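Local coordinates for protein thermospermine synthase (Medicago truncatula, PDB 6BQ6) that probably transfers an aminopropyl group from decarboxylated S-adenosylmethionine to spermidine, giving thermospermine and methylthioadenosine, at residues Gly110-Thr115 with Glu139-Tyr144; Glu118-Lys123 with Asp154-Val159; Cys232-Leu237 with Asn307-Glu312. All coordinates share one frame; numbering follows the deposited sequence.

Contact 1: Gly110-Thr115 with Glu139-Tyr144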
loop_
_atom_site.group_PDB
_atom_site.type_symbol
_atom_site.label_atom_id
_atom_site.label_comp_id
_atom_site.label_asym_id
_atom_site.label_seq_id
_atom_site.Cartn_x
_atom_site.Cartn_y
_atom_site.Cartn_z
ATOM N N GLY B 110 12.574 3.433 -28.277
ATOM C CA GLY B 110 11.233 3.872 -28.622
ATOM C C GLY B 110 10.252 2.747 -28.314
ATOM O O GLY B 110 9.911 2.478 -27.103
ATOM N N GLY B 111 9.818 2.080 -29.371
ATOM C CA GLY B 111 8.979 0.900 -29.266
ATOM C C GLY B 111 7.514 1.201 -29.160
ATOM O O GLY B 111 6.713 0.542 -29.735
ATOM N N GLU B 112 7.149 2.220 -28.403
ATOM C CA GLU B 112 5.732 2.533 -28.211
ATOM C C GLU B 112 5.096 3.184 -29.428
ATOM O O GLU B 112 3.871 3.116 -29.615
ATOM C CB GLU B 112 5.567 3.450 -27.007
ATOM C CG GLU B 112 6.213 2.912 -25.764
ATOM C CD GLU B 112 6.241 3.924 -24.633
ATOM O OE1 GLU B 112 5.394 4.858 -24.624
ATOM O OE2 GLU B 112 7.157 3.773 -23.760
ATOM N N GLY B 113 5.920 3.835 -30.243
ATOM C CA GLY B 113 5.488 4.524 -31.428
ATOM C C GLY B 113 5.335 6.018 -31.234
ATOM O O GLY B 113 5.124 6.733 -32.207
ATOM N N SER B 114 5.392 6.498 -29.982
ATOM C CA SER B 114 5.150 7.891 -29.713
ATOM C C SER B 114 6.270 8.833 -30.142
ATOM O O SER B 114 6.054 9.951 -30.572
ATOM C CB SER B 114 4.763 8.121 -28.265
ATOM O OG SER B 114 3.622 7.380 -27.935
ATOM N N THR B 115 7.510 8.372 -29.991
ATOM C CA THR B 115 8.637 9.101 -30.481
ATOM C C THR B 115 8.567 9.224 -31.986
ATOM O O THR B 115 8.739 10.302 -32.506
ATOM C CB THR B 115 9.908 8.409 -30.007
ATOM O OG1 THR B 115 9.908 8.464 -28.576
ATOM C CG2 THR B 115 11.131 9.073 -30.522
ATOM N N GLU B 139 5.107 -4.731 -31.198
ATOM C CA GLU B 139 3.872 -5.311 -31.739
ATOM C C GLU B 139 2.686 -5.045 -30.811
ATOM O O GLU B 139 1.582 -4.762 -31.287
ATOM C CB GLU B 139 4.083 -6.788 -32.012
ATOM C CG GLU B 139 4.969 -7.042 -33.238
ATOM C CD GLU B 139 4.344 -6.564 -34.564
ATOM O OE1 GLU B 139 3.101 -6.569 -34.721
ATOM O OE2 GLU B 139 5.088 -6.103 -35.433
ATOM N N PHE B 140 2.939 -5.087 -29.499
ATOM C CA PHE B 140 1.908 -4.762 -28.521
ATOM C C PHE B 140 1.409 -3.340 -28.752
ATOM O O PHE B 140 0.213 -3.098 -28.858
ATOM C CB PHE B 140 2.451 -4.894 -27.118
ATOM C CG PHE B 140 1.418 -4.640 -26.070
ATOM C CD1 PHE B 140 0.542 -5.624 -25.730
ATOM C CD2 PHE B 140 1.277 -3.410 -25.515
ATOM C CE1 PHE B 140 -0.460 -5.386 -24.813
ATOM C CE2 PHE B 140 0.282 -3.156 -24.568
ATOM C CZ PHE B 140 -0.579 -4.147 -24.215
ATOM N N CYS B 141 2.343 -2.396 -28.831
ATOM C CA CYS B 141 1.967 -0.983 -28.963
ATOM C C CYS B 141 1.345 -0.684 -30.318
ATOM O O CYS B 141 0.444 0.108 -30.414
ATOM C CB CYS B 141 3.158 -0.093 -28.671
ATOM S SG CYS B 141 3.662 -0.214 -26.948
ATOM N N LYS B 142 1.838 -1.326 -31.374
ATOM C CA LYS B 142 1.248 -1.136 -32.679
ATOM C C LYS B 142 -0.235 -1.493 -32.680
ATOM O O LYS B 142 -1.062 -0.870 -33.386
ATOM C CB LYS B 142 1.984 -1.988 -33.693
ATOM C CG LYS B 142 1.505 -1.784 -35.093
ATOM C CD LYS B 142 2.534 -2.299 -36.102
ATOM C CE LYS B 142 2.018 -2.069 -37.521
ATOM N NZ LYS B 142 3.117 -1.844 -38.518
ATOM N N SER B 143 -0.576 -2.486 -31.887
ATOM C CA SER B 143 -1.974 -2.919 -31.761
ATOM C C SER B 143 -2.813 -2.150 -30.747
ATOM O O SER B 143 -4.020 -1.889 -30.983
ATOM C CB SER B 143 -2.032 -4.418 -31.443
ATOM O OG SER B 143 -2.087 -5.126 -32.670
ATOM N N TYR B 144 -2.210 -1.797 -29.618
ATOM C CA TYR B 144 -2.962 -1.230 -28.496
ATOM C C TYR B 144 -2.854 0.240 -28.257
ATOM O O TYR B 144 -3.717 0.785 -27.577
ATOM C CB TYR B 144 -2.589 -1.959 -27.230
ATOM C CG TYR B 144 -3.085 -3.394 -27.263
ATOM C CD1 TYR B 144 -4.440 -3.671 -27.221
ATOM C CD2 TYR B 144 -2.202 -4.465 -27.347
ATOM C CE1 TYR B 144 -4.896 -5.000 -27.229
ATOM C CE2 TYR B 144 -2.654 -5.771 -27.374
ATOM C CZ TYR B 144 -3.996 -6.025 -27.323
ATOM O OH TYR B 144 -4.447 -7.323 -27.303
#
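Cys141 packs its side chain against the backbone of Gly111 and Glu112, a small buried van der Waals contact between the glycine-rich loop before helix 114-120 and one face of helix 135-144. Cys141 CB lies 3.4 Å from Glu112 O and 3.8 Å from Gly111 O, so the methylene meets two successive carbonyl oxygens. The sulfur turns away from these oxygens. Its chi1 of -66° sets SG beside its own backbone N, and SG comes to 3.7 Å from Glu112 CA and 4.1 Å from Glu112 CB. The loop fits the Rossmann-type GxGxxA pattern, with Gly111 and Gly113 in its glycine positions, as expected for a fold of the AdoMet-dependent methyltransferase type. Gly110 and Gly113 have backbone angles at which a side chain would strike the preceding carbonyl oxygen. Gly113 also occupies the N-cap position of helix 114-120. Beyond CB, the Glu112 chain runs extended from the cysteine towards the polyamine site, where Gly110 touches the bound thermospermine. Asn148 donates a hydrogen bond to Glu112 O, the same oxygen that Cys141 CB approaches. Leu71 of strand 70-73 touches both Glu112 and Cys141.

Contact 2: Glu118-Lys123 with Asp154-Val159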
loop_
_atom_site.group_PDB
_atom_site.type_symbol
_atom_site.label_atom_id
_atom_site.label_comp_id
_atom_site.label_asym_id
_atom_site.label_seq_id
_atom_site.Cartn_x
_atom_site.Cartn_y
_atom_site.Cartn_z
ATOM N N GLU B 118 5.863 11.765 -33.020
ATOM C CA GLU B 118 6.275 13.161 -32.987
ATOM C C GLU B 118 7.275 13.537 -34.094
ATOM O O GLU B 118 7.222 14.610 -34.644
ATOM C CB GLU B 118 6.827 13.532 -31.608
ATOM C CG GLU B 118 5.793 13.467 -30.501
ATOM C CD GLU B 118 4.579 14.383 -30.752
ATOM O OE1 GLU B 118 4.718 15.530 -31.184
ATOM O OE2 GLU B 118 3.440 13.929 -30.491
ATOM N N LEU B 119 8.250 12.665 -34.362
ATOM C CA LEU B 119 9.179 12.864 -35.466
ATOM C C LEU B 119 8.476 13.021 -36.810
ATOM O O LEU B 119 8.834 13.890 -37.585
ATOM C CB LEU B 119 10.144 11.706 -35.586
ATOM C CG LEU B 119 11.205 11.642 -34.465
ATOM C CD1 LEU B 119 11.772 10.247 -34.263
ATOM C CD2 LEU B 119 12.296 12.657 -34.682
ATOM N N LEU B 120 7.464 12.207 -37.026
ATOM C CA LEU B 120 6.724 12.217 -38.314
ATOM C C LEU B 120 5.826 13.442 -38.510
ATOM O O LEU B 120 5.336 13.688 -39.596
ATOM C CB LEU B 120 5.906 10.929 -38.428
ATOM C CG LEU B 120 6.822 9.689 -38.613
ATOM C CD1 LEU B 120 6.018 8.442 -38.310
ATOM C CD2 LEU B 120 7.446 9.526 -39.997
ATOM N N ARG B 121 5.587 14.211 -37.457
ATOM C CA ARG B 121 4.963 15.524 -37.582
ATOM C C ARG B 121 5.818 16.534 -38.311
ATOM O O ARG B 121 5.299 17.540 -38.742
ATOM C CB ARG B 121 4.532 16.077 -36.218
ATOM C CG ARG B 121 3.456 15.213 -35.566
ATOM C CD ARG B 121 3.067 15.717 -34.171
ATOM N NE ARG B 121 2.606 17.100 -34.204
ATOM C CZ ARG B 121 2.767 18.009 -33.237
ATOM N NH1 ARG B 121 3.417 17.747 -32.126
ATOM N NH2 ARG B 121 2.310 19.219 -33.419
ATOM N N HIS B 122 7.131 16.310 -38.404
ATOM C CA HIS B 122 8.011 17.212 -39.106
ATOM C C HIS B 122 7.959 16.996 -40.588
ATOM O O HIS B 122 8.314 15.939 -41.072
ATOM C CB HIS B 122 9.423 17.034 -38.578
ATOM C CG HIS B 122 9.621 17.668 -37.244
ATOM N ND1 HIS B 122 10.342 18.827 -37.086
ATOM C CD2 HIS B 122 9.234 17.282 -36.001
ATOM C CE1 HIS B 122 10.369 19.157 -35.803
ATOM N NE2 HIS B 122 9.695 18.243 -35.129
ATOM N N LYS B 123 7.582 18.039 -41.335
ATOM C CA LYS B 123 7.521 17.886 -42.793
ATOM C C LYS B 123 8.853 17.685 -43.481
ATOM O O LYS B 123 8.867 17.167 -44.599
ATOM C CB LYS B 123 6.760 19.074 -43.421
ATOM C CG LYS B 123 5.316 19.009 -43.048
ATOM C CD LYS B 123 4.556 20.256 -43.478
ATOM C CE LYS B 123 4.904 21.468 -42.631
ATOM N NZ LYS B 123 3.923 22.594 -42.875
ATOM N N ASP B 154 2.939 4.888 -41.394
ATOM C CA ASP B 154 3.598 5.875 -42.215
ATOM C C ASP B 154 4.707 5.199 -43.031
ATOM O O ASP B 154 5.589 4.553 -42.474
ATOM C CB ASP B 154 4.146 6.984 -41.323
ATOM C CG ASP B 154 4.514 8.258 -42.085
ATOM O OD1 ASP B 154 5.331 8.213 -43.007
ATOM O OD2 ASP B 154 4.073 9.359 -41.697
ATOM N N SER B 155 4.707 5.422 -44.344
ATOM C CA SER B 155 5.693 4.810 -45.216
ATOM C C SER B 155 7.110 5.270 -44.930
ATOM O O SER B 155 8.058 4.604 -45.387
ATOM C CB SER B 155 5.368 5.107 -46.710
ATOM O OG SER B 155 5.379 6.496 -46.909
ATOM N N ARG B 156 7.260 6.383 -44.192
ATOM C CA ARG B 156 8.578 6.876 -43.850
ATOM C C ARG B 156 9.207 6.114 -42.699
ATOM O O ARG B 156 10.398 6.282 -42.469
ATOM C CB ARG B 156 8.494 8.350 -43.528
ATOM C CG ARG B 156 8.152 9.238 -44.724
ATOM C CD ARG B 156 8.059 10.681 -44.279
ATOM N NE ARG B 156 6.883 10.876 -43.434
ATOM C CZ ARG B 156 6.653 11.918 -42.653
ATOM N NH1 ARG B 156 7.477 12.938 -42.587
ATOM N NH2 ARG B 156 5.555 11.949 -41.938
ATOM N N LEU B 157 8.416 5.313 -41.985
ATOM C CA LEU B 157 8.894 4.561 -40.806
ATOM C C LEU B 157 9.398 3.166 -41.150
ATOM O O LEU B 157 8.722 2.408 -41.845
ATOM C CB LEU B 157 7.792 4.462 -39.760
ATOM C CG LEU B 157 8.134 3.749 -38.437
ATOM C CD1 LEU B 157 9.281 4.446 -37.734
ATOM C CD2 LEU B 157 6.896 3.686 -37.584
ATOM N N GLU B 158 10.611 2.856 -40.694
ATOM C CA GLU B 158 11.151 1.501 -40.741
ATOM C C GLU B 158 11.405 1.030 -39.296
ATOM O O GLU B 158 12.100 1.712 -38.542
ATOM C CB GLU B 158 12.463 1.464 -41.503
ATOM C CG GLU B 158 13.031 0.029 -41.600
ATOM C CD GLU B 158 14.324 -0.134 -42.374
ATOM O OE1 GLU B 158 14.813 0.858 -42.969
ATOM O OE2 GLU B 158 14.849 -1.289 -42.388
ATOM N N VAL B 159 10.863 -0.142 -38.939
ATOM C CA VAL B 159 11.095 -0.760 -37.649
ATOM C C VAL B 159 12.173 -1.830 -37.851
ATOM O O VAL B 159 12.078 -2.678 -38.734
ATOM C CB VAL B 159 9.783 -1.359 -37.094
ATOM C CG1 VAL B 159 10.058 -2.106 -35.792
ATOM C CG2 VAL B 159 8.734 -0.291 -36.913
#
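An Asx turn presents Arg156 to the C-terminal end of helix 114-120, where the guanidinium binds the backbone carbonyl of Leu120 and, weakly, that of His122. Asp154 OD1 accepts from Arg156 N at 2.9 Å, through its anti lone pair. The same oxygen also takes Arg156 NE, while Asp154 OD2 takes Arg156 NH2 at 3.0 Å. The arginine therefore grips the carboxylate side-on, one nitrogen to each oxygen. The two groups are not quite coplanar: the nitrogens meet the oxygens on their syn sides, about 20° out of the carboxylate plane.

The second N-H of Arg156 NH2 crosses to Leu120 O at 2.9 Å, with an N-H...O angle of 154°. It reaches a lone pair in the carbonyl plane. Arg156 NH1 makes a weak, longer bond to His122 O at 3.5 Å and a further bond to Ile125 O. The chain bends at chi3 (-69°), which turns the guanidinium back to the aspartate. Such a paired charge is likely to keep the guanidinium from rotating.

Leu120 supplies the apolar side. Its CD2 lies over one face of the guanidinium, 3.6 Å from Arg156 NH2, and its CD1 is 3.8 Å from Asp154 CB. Val128 of strand 127-132 touches both Leu120 and Leu157. The turn from Asp154 to Leu157 is a type I beta turn leading into strand 157-161. This strand, outermost in the sheet within this chain, runs parallel to 127-132, and the contact joins its entry to the end of helix 114-120 in the Rossmann-like alpha/beta domain.

Contact 3: Cys232-Leu237 with Asn307-Glu312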
loop_
_atom_site.group_PDB
_atom_site.type_symbol
_atom_site.label_atom_id
_atom_site.label_comp_id
_atom_site.label_asym_id
_atom_site.label_seq_id
_atom_site.Cartn_x
_atom_site.Cartn_y
_atom_site.Cartn_z
ATOM N N CYS B 232 25.161 12.536 -14.663
ATOM C CA CYS B 232 26.114 11.624 -15.296
ATOM C C CYS B 232 26.036 11.578 -16.818
ATOM O O CYS B 232 27.036 11.564 -17.507
ATOM C CB CYS B 232 25.880 10.231 -14.763
ATOM S SG CYS B 232 25.987 10.107 -12.963
ATOM N N ILE B 233 24.812 11.528 -17.313
ATOM C CA ILE B 233 24.575 11.567 -18.754
ATOM C C ILE B 233 25.067 12.898 -19.343
ATOM O O ILE B 233 25.769 12.940 -20.333
ATOM C CB ILE B 233 23.091 11.345 -19.064
ATOM C CG1 ILE B 233 22.693 9.882 -18.762
ATOM C CG2 ILE B 233 22.824 11.649 -20.538
ATOM C CD1 ILE B 233 21.238 9.575 -18.896
ATOM N N TYR B 234 24.709 14.009 -18.706
ATOM C CA TYR B 234 25.222 15.280 -19.109
ATOM C C TYR B 234 26.761 15.286 -19.171
ATOM O O TYR B 234 27.352 15.672 -20.141
ATOM C CB TYR B 234 24.706 16.397 -18.176
ATOM C CG TYR B 234 25.384 17.700 -18.406
ATOM C CD1 TYR B 234 25.089 18.483 -19.497
ATOM C CD2 TYR B 234 26.392 18.152 -17.529
ATOM C CE1 TYR B 234 25.766 19.682 -19.730
ATOM C CE2 TYR B 234 27.052 19.331 -17.744
ATOM C CZ TYR B 234 26.743 20.119 -18.826
ATOM O OH TYR B 234 27.422 21.300 -19.060
ATOM N N ASN B 235 27.393 14.864 -18.099
ATOM C CA ASN B 235 28.849 14.896 -18.071
ATOM C C ASN B 235 29.500 13.973 -19.084
ATOM O O ASN B 235 30.540 14.319 -19.656
ATOM C CB ASN B 235 29.391 14.609 -16.671
ATOM C CG ASN B 235 30.880 14.961 -16.552
ATOM O OD1 ASN B 235 31.283 16.073 -16.915
ATOM N ND2 ASN B 235 31.710 13.998 -16.094
ATOM N N THR B 236 28.910 12.805 -19.290
ATOM C CA THR B 236 29.437 11.864 -20.274
ATOM C C THR B 236 29.380 12.513 -21.644
ATOM O O THR B 236 30.374 12.539 -22.394
ATOM C CB THR B 236 28.715 10.519 -20.207
ATOM O OG1 THR B 236 28.820 9.980 -18.873
ATOM C CG2 THR B 236 29.307 9.535 -21.189
ATOM N N LEU B 237 28.229 13.114 -21.987
ATOM C CA LEU B 237 28.129 13.808 -23.267
ATOM C C LEU B 237 29.082 15.002 -23.402
ATOM O O LEU B 237 29.561 15.268 -24.495
ATOM C CB LEU B 237 26.685 14.222 -23.547
ATOM C CG LEU B 237 25.753 13.069 -23.902
ATOM C CD1 LEU B 237 24.292 13.470 -23.760
ATOM C CD2 LEU B 237 26.032 12.553 -25.283
ATOM N N ASN B 307 24.651 23.836 -10.878
ATOM C CA ASN B 307 25.969 23.691 -10.270
ATOM C C ASN B 307 26.379 22.226 -10.113
ATOM O O ASN B 307 27.567 21.862 -10.311
ATOM C CB ASN B 307 25.990 24.473 -8.971
ATOM C CG ASN B 307 25.937 26.004 -9.214
ATOM O OD1 ASN B 307 26.169 26.484 -10.338
ATOM N ND2 ASN B 307 25.659 26.767 -8.162
ATOM N N SER B 308 25.400 21.385 -9.787
ATOM C CA SER B 308 25.608 19.944 -9.672
ATOM C C SER B 308 26.061 19.348 -11.010
ATOM O O SER B 308 27.051 18.572 -11.068
ATOM C CB SER B 308 24.325 19.310 -9.112
ATOM O OG SER B 308 24.380 17.913 -9.033
ATOM N N LEU B 309 25.393 19.744 -12.089
ATOM C CA LEU B 309 25.822 19.326 -13.445
ATOM C C LEU B 309 27.225 19.796 -13.788
ATOM O O LEU B 309 28.034 19.008 -14.256
ATOM C CB LEU B 309 24.822 19.762 -14.521
ATOM C CG LEU B 309 23.864 18.621 -14.893
ATOM C CD1 LEU B 309 23.031 18.100 -13.753
ATOM C CD2 LEU B 309 22.972 19.064 -16.039
ATOM N N ASN B 310 27.504 21.070 -13.517
ATOM C CA ASN B 310 28.825 21.640 -13.737
ATOM C C ASN B 310 29.943 20.881 -13.059
ATOM O O ASN B 310 30.984 20.653 -13.681
ATOM C CB ASN B 310 28.878 23.085 -13.241
ATOM C CG ASN B 310 28.673 24.082 -14.346
ATOM O OD1 ASN B 310 27.770 24.940 -14.277
ATOM N ND2 ASN B 310 29.554 24.020 -15.369
ATOM N N ASN B 311 29.712 20.454 -11.815
ATOM C CA ASN B 311 30.752 19.822 -10.994
ATOM C C ASN B 311 30.820 18.294 -11.105
ATOM O O ASN B 311 31.711 17.658 -10.523
ATOM C CB ASN B 311 30.579 20.250 -9.532
ATOM C CG ASN B 311 30.636 21.749 -9.374
ATOM O OD1 ASN B 311 31.388 22.431 -10.072
ATOM N ND2 ASN B 311 29.812 22.276 -8.494
ATOM N N GLU B 312 29.900 17.703 -11.874
ATOM C CA GLU B 312 29.814 16.270 -12.003
ATOM C C GLU B 312 31.078 15.746 -12.647
ATOM O O GLU B 312 31.489 16.264 -13.669
ATOM C CB GLU B 312 28.623 15.910 -12.884
ATOM C CG GLU B 312 28.402 14.437 -13.099
ATOM C CD GLU B 312 28.200 13.702 -11.813
ATOM O OE1 GLU B 312 27.147 13.893 -11.194
ATOM O OE2 GLU B 312 29.121 12.960 -11.392
#
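Tyr234 reaches from helix 230-238 to Leu309 of helix 303-311, and its side chain can be followed outward. Its CB lies 3.8 Å from Leu309 CD2. The next atom, Tyr234 CG, meets the same methyl at 3.6 Å. On one side of the ring, CD1 is 4.1 Å from that methyl. On the other, CD2 packs on Leu309 CG at 3.7 Å, and CE2 passes Leu309 O at 3.6 Å. Leu309 CD2 sits over the ring face in a CH-pi contact, 4.0 Å from the Tyr234 ring centroid and 27° off the ring normal. CG of the tyrosine is anti to the backbone N (chi1 170°), which directs the ring toward the second helix. An alanine here would strip the leucine methyl of its aromatic face and would probably leave a gap between the two helices beside Pro246, which touches both residues.

Asn235 and Glu312 form the neighbouring pair. Asn235 CB rests on Glu312 CG at 3.7 Å, and its amide carbon CG lies 3.2 Å from Glu312 O, without a hydrogen bond between the residues. The amide is instead held by Arg238, which donates to OD1, and by His314 O, which accepts from ND2. The Glu312 carboxylate takes Ser231 OG and His314 N, so both polar ends are satisfied around the contact. Here the C-terminal helix packs on a helix that itself covers strands 212-220, 243-251 and 256-264, a layered helix-on-sheet arrangement within an alpha/beta Rossmann-like fold.

How the contacts relate
Contacts 1 and 2 share helix 114-120. Contact 1 takes the loop at its start and contact 2 its end, and their centres lie 13 Å apart. Their segments alternate along the chain. Contact 3 follows later in sequence, across the chain's centre and about 32 Å from either, centre to centre. Contact 1 is buried and close to the polyamine site, and it packs one cysteine on backbone. Contact 2 is partly exposed and far more polar: an ion pair inside 154-159 orients an arginine that bonds carbonyls of 118-123. Contact 3 is largely buried but away from the annotated sites. It joins two helices through ring and aliphatic packing, with its polar groups bonded to residues nearby.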